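Local coordinates for hemoglobin component VII (Tokunagayusurika akamusi, PDB 1X46), which is a heme-binding globin that probably carries or stores oxygen in the midge larva, at residues G96-H99 / K100-V104. Numbering follows the deposited sequence.
Sequences GINH and KGRGV. With HEM (protoporphyrin IX containing Fe), chain B.
Arg-102 lies across the ring of His-99, the proximal histidine of this globin, at the C-terminal end of helix 85-100. The helix closes in a Schellman motif, with Gly-103 at positive phi: Val-104 N bonds weakly to His-99 O, and Gly-103 N bonds to Lys-100 O. Separately, Arg-102 N donates to His-99 O (3.0 Å). Arg-102 CB rests on that same carbonyl oxygen. With CG beside its own backbone N (chi1 -59°), the chain then runs extended to NE between the helix end and the heme. CG packs on Asn-98 O. Arg-102 CD meets HEM C3D at 3.4 Å. The guanidinium is sandwiched, Asn-98 O over one face and HEM CHA over the other. Its plane is almost perpendicular to the His-99 ring (88°), and Arg-102 NH1 sits 3.2 Å above the ring plane, over its centre. Arg-102 NH2 donates to the propionate oxygen HEM O1A (2.9 Å, 157°). One water accepts from Arg-102 NH1 at 2.9 Å and also from Asn-98 ND2, and donates to HEM O1A. Asn-98 OD1 is hydrogen-bonded to Gln-94 NE2. A lysine in its place, lacking the flat guanidinium of Arg-102, would probably fill the space between Asn-98 O and the porphyrin less well and hold propionate and water less firmly. His-99 ND1 is held by Gln-95 O, which fixes the ring rotation. Val-104 CG2 touches HEM CAC. His-99 NE2 binds HEM FE at 2.1 Å.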
ATOM      1  N   GLY A  96       8.694  -7.136  -3.050  1.00 10.87           N
ATOM      2  CA  GLY A  96       8.237  -8.296  -3.799  1.00 11.97           C
ATOM      3  C   GLY A  96       9.000  -9.555  -3.379  1.00 11.90           C
ATOM      4  O   GLY A  96       8.394 -10.593  -3.156  1.00 11.60           O
ATOM      5  N   ILE A  97      10.334  -9.458  -3.294  1.00 12.71           N
ATOM      6  CA  ILE A  97      11.160 -10.589  -2.852  1.00 12.97           C
ATOM      7  C   ILE A  97      10.728 -11.052  -1.458  1.00 12.95           C
ATOM      8  O   ILE A  97      10.537 -12.256  -1.206  1.00 15.07           O
ATOM      9  CB  ILE A  97      12.657 -10.179  -2.853  1.00 15.28           C
ATOM     10  CG1 ILE A  97      13.170 -10.035  -4.291  1.00 17.16           C
ATOM     11  CG2 ILE A  97      13.516 -11.220  -2.116  1.00 16.71           C
ATOM     12  CD1 ILE A  97      14.368  -9.108  -4.416  1.00 21.79           C
ATOM     13  N   ASN A  98      10.544 -10.092  -0.554  1.00 13.17           N
ATOM     14  CA  ASN A  98      10.209 -10.445   0.823  1.00 13.28           C
ATOM     15  C   ASN A  98       8.841 -11.120   0.905  1.00 13.41           C
ATOM     16  O   ASN A  98       8.645 -12.070   1.665  1.00 15.02           O
ATOM     17  CB  ASN A  98      10.218  -9.221   1.737  1.00 14.44           C
ATOM     18  CG  ASN A  98      11.593  -8.585   1.875  1.00 15.21           C
ATOM     19  OD1 ASN A  98      12.614  -9.155   1.461  1.00 17.68           O
ATOM     20  ND2 ASN A  98      11.621  -7.393   2.444  1.00 17.33           N
ATOM     21  N   HIS A  99       7.883 -10.625   0.128  1.00 10.18           N
ATOM     22  CA  HIS A  99       6.541 -11.170   0.192  1.00  9.09           C
ATOM     23  C   HIS A  99       6.390 -12.491  -0.552  1.00 12.74           C
ATOM     24  O   HIS A  99       5.498 -13.268  -0.240  1.00 12.35           O
ATOM     25  CB  HIS A  99       5.505 -10.125  -0.247  1.00  9.97           C
ATOM     26  CG  HIS A  99       5.263  -9.082   0.800  1.00  9.99           C
ATOM     27  ND1 HIS A  99       6.021  -7.928   0.898  1.00 10.54           N
ATOM     28  CD2 HIS A  99       4.386  -9.046   1.828  1.00 12.61           C
ATOM     29  CE1 HIS A  99       5.600  -7.222   1.934  1.00  9.95           C
ATOM     30  NE2 HIS A  99       4.605  -7.871   2.512  1.00 10.86           N
ATOM     31  N   LYS A 100       7.279 -12.737  -1.519  1.00 12.52           N
ATOM     32  CA  LYS A 100       7.275 -14.050  -2.197  1.00 13.79           C
ATOM     33  C   LYS A 100       7.455 -15.148  -1.159  1.00 15.84           C
ATOM     34  O   LYS A 100       6.781 -16.183  -1.224  1.00 17.48           O
ATOM     35  CB  LYS A 100       8.397 -14.154  -3.224  1.00 14.74           C
ATOM     36  CG  LYS A 100       8.310 -15.470  -4.045  1.00 16.87           C
ATOM     37  CD  LYS A 100       9.498 -15.577  -4.989  1.00 17.79           C
ATOM     38  CE  LYS A 100       9.637 -16.983  -5.597  1.00 21.84           C
ATOM     39  NZ  LYS A 100      10.976 -17.112  -6.280  1.00 27.54           N
ATOM     40  N   GLY A 101       8.361 -14.908  -0.209  1.00 15.90           N
ATOM     41  CA  GLY A 101       8.669 -15.882   0.828  1.00 18.41           C
ATOM     42  C   GLY A 101       7.517 -16.144   1.787  1.00 18.56           C
ATOM     43  O   GLY A 101       7.545 -17.115   2.552  1.00 24.11           O
ATOM     44  N   ARG A 102       6.505 -15.277   1.747  1.00 18.17           N
ATOM     45  CA  ARG A 102       5.355 -15.353   2.641  1.00 16.28           C
ATOM     46  C   ARG A 102       4.102 -15.880   1.957  1.00 16.73           C
ATOM     47  O   ARG A 102       3.044 -15.878   2.560  1.00 17.08           O
ATOM     48  CB  ARG A 102       5.055 -13.960   3.193  1.00 15.70           C
ATOM     49  CG  ARG A 102       6.262 -13.364   3.981  1.00 14.14           C
ATOM     50  CD  ARG A 102       6.151 -11.887   4.214  1.00 15.10           C
ATOM     51  NE  ARG A 102       7.358 -11.379   4.843  1.00 14.21           N
ATOM     52  CZ  ARG A 102       7.884 -10.179   4.644  1.00 13.71           C
ATOM     53  NH1 ARG A 102       7.285  -9.281   3.864  1.00 13.14           N
ATOM     54  NH2 ARG A 102       9.035  -9.870   5.242  1.00 14.82           N
ATOM     55  N   GLY A 103       4.238 -16.300   0.700  1.00 19.17           N
ATOM     56  CA  GLY A 103       3.114 -16.822  -0.078  1.00 19.99           C
ATOM     57  C   GLY A 103       2.055 -15.789  -0.438  1.00 20.10           C
ATOM     58  O   GLY A 103       0.879 -16.114  -0.589  1.00 23.26           O
ATOM     59  N   VAL A 104       2.463 -14.530  -0.552  1.00 15.75           N
ATOM     60  CA  VAL A 104       1.540 -13.456  -0.914  1.00 14.34           C
ATOM     61  C   VAL A 104       1.460 -13.362  -2.435  1.00 13.80           C
ATOM     62  O   VAL A 104       2.508 -13.323  -3.111  1.00 15.31           O
ATOM     63  CB  VAL A 104       2.014 -12.116  -0.291  1.00 12.07           C
ATOM     64  CG1 VAL A 104       1.135 -10.963  -0.746  1.00 14.62           C
ATOM     65  CG2 VAL A 104       2.017 -12.220   1.236  1.00 13.17           C
TER
HETATM   66  CHA HEM B 151       5.511  -8.263   6.528  1.00 11.41           C
HETATM   67  CHB HEM B 151       5.255  -4.181   3.924  1.00  8.90           C
HETATM   68  CHC HEM B 151       1.379  -5.931   1.607  1.00 10.48           C
HETATM   69  CHD HEM B 151       1.601 -10.001   4.200  1.00  9.97           C
HETATM   70  C1A HEM B 151       5.728  -6.995   6.069  1.00  9.17           C
HETATM   71  C2A HEM B 151       6.739  -6.095   6.578  1.00 11.95           C
HETATM   72  C3A HEM B 151       6.649  -4.983   5.856  1.00 11.61           C
HETATM   73  C4A HEM B 151       5.645  -5.136   4.841  1.00 10.70           C
HETATM   74  CMA HEM B 151       7.529  -3.724   6.026  1.00 11.84           C
HETATM   75  CAA HEM B 151       7.651  -6.362   7.818  1.00 11.71           C
HETATM   76  CBA HEM B 151       8.857  -7.296   7.587  1.00 13.53           C
HETATM   77  CGA HEM B 151       9.842  -6.657   6.638  1.00 14.41           C
HETATM   78  O1A HEM B 151      10.138  -7.254   5.584  1.00 15.66           O
HETATM   79  O2A HEM B 151      10.343  -5.534   6.931  1.00 16.06           O
HETATM   80  C1B HEM B 151       4.161  -4.264   3.106  1.00  9.92           C
HETATM   81  C2B HEM B 151       3.674  -3.254   2.196  1.00 11.57           C
HETATM   82  C3B HEM B 151       2.592  -3.745   1.551  1.00 12.99           C
HETATM   83  C4B HEM B 151       2.397  -5.098   2.038  1.00 11.22           C
HETATM   84  CMB HEM B 151       4.319  -1.848   2.051  1.00 12.81           C
HETATM   85  CAB HEM B 151       1.656  -3.127   0.487  1.00 15.18           C
HETATM   86  CBB HEM B 151       1.859  -1.952  -0.110  1.00 21.00           C
HETATM   87  C1C HEM B 151       1.083  -7.173   2.093  1.00 10.19           C
HETATM   88  C2C HEM B 151      -0.009  -8.048   1.675  1.00 10.26           C
HETATM   89  C3C HEM B 151       0.035  -9.155   2.415  1.00 11.02           C
HETATM   90  C4C HEM B 151       1.179  -9.053   3.298  1.00 10.15           C
HETATM   91  CMC HEM B 151      -1.027  -7.714   0.557  1.00 10.46           C
HETATM   92  CAC HEM B 151      -0.915 -10.378   2.338  1.00 15.42           C
HETATM   93  C1D HEM B 151       2.698  -9.913   5.010  1.00 10.75           C
HETATM   94  C2D HEM B 151       3.103 -10.948   5.927  1.00 12.55           C
HETATM   95  C3D HEM B 151       4.311 -10.414   6.635  1.00 11.87           C
HETATM   96  C4D HEM B 151       4.493  -9.084   6.106  1.00  8.77           C
HETATM   97  CMD HEM B 151       2.422 -12.318   6.120  1.00 11.22           C
HETATM   98  CAD HEM B 151       5.126 -11.150   7.728  1.00 13.11           C
HETATM   99  CBD HEM B 151       4.463 -10.995   9.093  1.00 18.38           C
HETATM  100  CGD HEM B 151       5.197 -11.822  10.131  1.00 22.83           C
HETATM  101  O1D HEM B 151       6.385 -12.159   9.922  1.00 26.36           O
HETATM  102  O2D HEM B 151       4.575 -12.166  11.163  1.00 23.88           O
HETATM  103  NA  HEM B 151       5.091  -6.389   5.009  1.00  8.99           N
HETATM  104  NB  HEM B 151       3.332  -5.385   3.001  1.00 10.68           N
HETATM  105  NC  HEM B 151       1.803  -7.822   3.079  1.00  8.54           N
HETATM  106  ND  HEM B 151       3.559  -8.812   5.114  1.00 11.05           N
HETATM  107 FE   HEM B 151       3.451  -7.104   4.046  1.00 11.82          FE
HETATM  108  O   HOH W   1       8.723  -6.815   3.360  1.00 12.77           O
HETATM  109  O   HOH W   2       2.107  -6.339   5.438  1.00 12.22           O